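Local atomic coordinates of lysozyme (Asticcacaulis excentricus, PDB entry 6H9D), a protein that is the muramidase domain of SpmX, a phage-lysozyme relative that probably acts on peptidoglycan and is linked to cell morphogenesis and stalk synthesis. Residues A[66-71]-A[83-88]. Residues are numbered along the deposited sequence; the frame is centred on the assembly and turned at random.
Sequences EAVNNL and ALVSFC
Val68 carries this helix-helix contact, pointing its side chain at Leu84, Val85 and Cys88. From the root outward, Val68 CB stands back, 4.4 Å from Val85 CG2, and the two methyls divide the work. Val68 CG1 lies anti to the backbone N (chi1 172°) and touches Leu84 CB, the root of the leucine, at 4.0 Å. The two side chains cross at about a right angle. CG2, anti to the carbonyl carbon, goes deeper. Val68 CG2 sits 3.9 Å from Cys88 CB and 4.1 Å from Val85 CG2. Leu84 O is also 4.0 Å from Val68 CG2. Leu84 and Cys88 are one turn apart, with Val85 beside Leu84, so the valine tip is held by three residues of a single helical turn. Cys88 SG lies 4.3 Å from Val68 CG2, at the edge of the contact. No hydrogen bond bridges the segments; both are stitched internally, as by Asn70 N to Glu66 O and Cys88 N to Leu84 O. The axes of segments 66-71 and 83-88 approach to 9.8 Å, with their N-to-C directions 115° apart. All four touching residues are buried, which marks plain apolar packing in the helical part of this phage lysozyme fold. Around the crossing of helices 50-71 and 78-91, Phe96 of helix 93-97 packs on Leu71 and Cys88, Ile14 of helix 8-16 on Val85, and Phe146 of helix 133-146 on Leu84.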
ATOM      1  N   GLU A  66       1.634  10.888   3.413  1.00 40.08           N
ATOM      2  CA  GLU A  66       2.690  11.868   3.708  1.00 39.30           C
ATOM      3  C   GLU A  66       3.980  11.515   2.964  1.00 39.79           C
ATOM      4  O   GLU A  66       4.568  12.379   2.329  1.00 36.40           O
ATOM      5  CB  GLU A  66       2.933  11.935   5.214  1.00 43.99           C
ATOM      6  CG  GLU A  66       1.811  12.660   5.927  1.00 54.69           C
ATOM      7  CD  GLU A  66       1.603  14.064   5.379  1.00 57.88           C
ATOM      8  OE1 GLU A  66       2.564  14.860   5.442  1.00 51.18           O
ATOM      9  OE2 GLU A  66       0.507  14.339   4.844  1.00 55.84           O
ATOM     10  N   ALA A  67       4.405  10.243   3.051  1.00 33.51           N
ATOM     11  CA  ALA A  67       5.624   9.777   2.441  1.00 34.47           C
ATOM     12  C   ALA A  67       5.594   9.988   0.918  1.00 43.18           C
ATOM     13  O   ALA A  67       6.581  10.423   0.339  1.00 36.87           O
ATOM     14  CB  ALA A  67       5.858   8.331   2.770  1.00 33.64           C
ATOM     15  N   VAL A  68       4.476   9.659   0.265  1.00 39.30           N
ATOM     16  CA  VAL A  68       4.446   9.680  -1.198  1.00 37.63           C
ATOM     17  C   VAL A  68       4.517  11.143  -1.649  1.00 38.58           C
ATOM     18  O   VAL A  68       5.275  11.491  -2.540  1.00 39.35           O
ATOM     19  CB  VAL A  68       3.219   8.949  -1.779  1.00 33.92           C
ATOM     20  CG1 VAL A  68       3.123   9.163  -3.280  1.00 35.07           C
ATOM     21  CG2 VAL A  68       3.276   7.448  -1.475  1.00 34.95           C
ATOM     22  N   ASN A  69       3.785  11.980  -0.939  1.00 38.26           N
ATOM     23  CA  ASN A  69       3.780  13.439  -1.174  1.00 37.31           C
ATOM     24  C   ASN A  69       5.196  13.984  -0.991  1.00 38.37           C
ATOM     25  O   ASN A  69       5.634  14.761  -1.809  1.00 41.26           O
ATOM     26  CB  ASN A  69       2.853  14.114  -0.174  1.00 36.42           C
ATOM     27  CG  ASN A  69       1.455  14.250  -0.709  1.00 35.18           C
ATOM     28  OD1 ASN A  69       1.256  14.828  -1.758  1.00 40.79           O
ATOM     29  ND2 ASN A  69       0.491  13.725   0.003  1.00 35.77           N
ATOM     30  N   ASN A  70       5.895  13.519   0.028  1.00 36.12           N
ATOM     31  CA  ASN A  70       7.235  14.060   0.334  1.00 44.54           C
ATOM     32  C   ASN A  70       8.306  13.477  -0.580  1.00 44.17           C
ATOM     33  O   ASN A  70       9.254  14.195  -0.845  1.00 40.16           O
ATOM     34  CB  ASN A  70       7.622  13.813   1.790  1.00 51.48           C
ATOM     35  CG  ASN A  70       6.713  14.490   2.789  1.00 50.00           C
ATOM     36  OD1 ASN A  70       5.928  15.360   2.444  1.00 49.34           O
ATOM     37  ND2 ASN A  70       6.801  14.069   4.030  1.00 48.34           N
ATOM     38  N   LEU A  71       8.133  12.241  -1.043  1.00 36.85           N
ATOM     39  CA  LEU A  71       9.192  11.570  -1.827  1.00 37.27           C
ATOM     40  C   LEU A  71       9.051  11.836  -3.324  1.00 41.04           C
ATOM     41  O   LEU A  71      10.055  11.744  -4.012  1.00 32.08           O
ATOM     42  CB  LEU A  71       9.142  10.080  -1.520  1.00 41.44           C
ATOM     43  CG  LEU A  71       9.610   9.714  -0.123  1.00 45.72           C
ATOM     44  CD1 LEU A  71       9.528   8.223   0.078  1.00 44.64           C
ATOM     45  CD2 LEU A  71      11.023  10.204   0.097  1.00 42.23           C
ATOM     46  N   ALA A  83      -2.356   4.772  -6.760  1.00 25.70           N
ATOM     47  CA  ALA A  83      -1.573   3.535  -7.031  1.00 29.50           C
ATOM     48  C   ALA A  83      -0.243   3.547  -6.263  1.00 27.27           C
ATOM     49  O   ALA A  83       0.176   2.499  -5.760  1.00 27.26           O
ATOM     50  CB  ALA A  83      -1.326   3.363  -8.509  1.00 26.37           C
ATOM     51  N   LEU A  84       0.438   4.701  -6.226  1.00 27.24           N
ATOM     52  CA  LEU A  84       1.718   4.787  -5.491  1.00 29.61           C
ATOM     53  C   LEU A  84       1.501   4.602  -3.979  1.00 27.96           C
ATOM     54  O   LEU A  84       2.327   3.990  -3.333  1.00 27.29           O
ATOM     55  CB  LEU A  84       2.428   6.107  -5.794  1.00 30.90           C
ATOM     56  CG  LEU A  84       3.053   6.201  -7.187  1.00 31.29           C
ATOM     57  CD1 LEU A  84       3.684   7.560  -7.394  1.00 29.69           C
ATOM     58  CD2 LEU A  84       4.078   5.105  -7.437  1.00 32.26           C
ATOM     59  N   VAL A  85       0.398   5.118  -3.433  1.00 24.72           N
ATOM     60  CA  VAL A  85       0.094   4.926  -2.014  1.00 28.14           C
ATOM     61  C   VAL A  85      -0.130   3.439  -1.716  1.00 29.84           C
ATOM     62  O   VAL A  85       0.377   2.914  -0.732  1.00 31.42           O
ATOM     63  CB  VAL A  85      -1.117   5.766  -1.584  1.00 34.34           C
ATOM     64  CG1 VAL A  85      -1.595   5.363  -0.201  1.00 35.05           C
ATOM     65  CG2 VAL A  85      -0.801   7.250  -1.608  1.00 34.06           C
ATOM     66  N   SER A  86      -0.850   2.747  -2.606  1.00 29.36           N
ATOM     67  CA  SER A  86      -1.117   1.338  -2.465  1.00 26.69           C
ATOM     68  C   SER A  86       0.208   0.579  -2.471  1.00 27.33           C
ATOM     69  O   SER A  86       0.466  -0.288  -1.616  1.00 28.85           O
ATOM     70  CB  SER A  86      -2.048   0.827  -3.553  1.00 29.01           C
ATOM     71  OG  SER A  86      -2.272  -0.581  -3.411  1.00 30.58           O
ATOM     72  N   PHE A  87       1.070   0.970  -3.408  1.00 23.94           N
ATOM     73  CA  PHE A  87       2.334   0.311  -3.639  1.00 24.30           C
ATOM     74  C   PHE A  87       3.265   0.547  -2.431  1.00 28.80           C
ATOM     75  O   PHE A  87       3.793  -0.384  -1.851  1.00 31.33           O
ATOM     76  CB  PHE A  87       2.950   0.829  -4.937  1.00 24.78           C
ATOM     77  CG  PHE A  87       4.318   0.265  -5.236  1.00 24.85           C
ATOM     78  CD1 PHE A  87       4.464  -1.041  -5.662  1.00 30.66           C
ATOM     79  CD2 PHE A  87       5.451   1.043  -5.080  1.00 29.57           C
ATOM     80  CE1 PHE A  87       5.723  -1.561  -5.922  1.00 35.56           C
ATOM     81  CE2 PHE A  87       6.707   0.525  -5.357  1.00 32.61           C
ATOM     82  CZ  PHE A  87       6.843  -0.777  -5.771  1.00 31.60           C
ATOM     83  N   CYS A  88       3.367   1.809  -2.024  1.00 27.80           N
ATOM     84  CA  CYS A  88       4.182   2.222  -0.897  1.00 27.53           C
ATOM     85  C   CYS A  88       3.686   1.587   0.411  1.00 26.89           C
ATOM     86  O   CYS A  88       4.492   1.135   1.197  1.00 32.78           O
ATOM     87  CB  CYS A  88       4.234   3.736  -0.785  1.00 31.60           C
ATOM     88  SG  CYS A  88       5.332   4.243   0.570  1.00 33.12           S
TER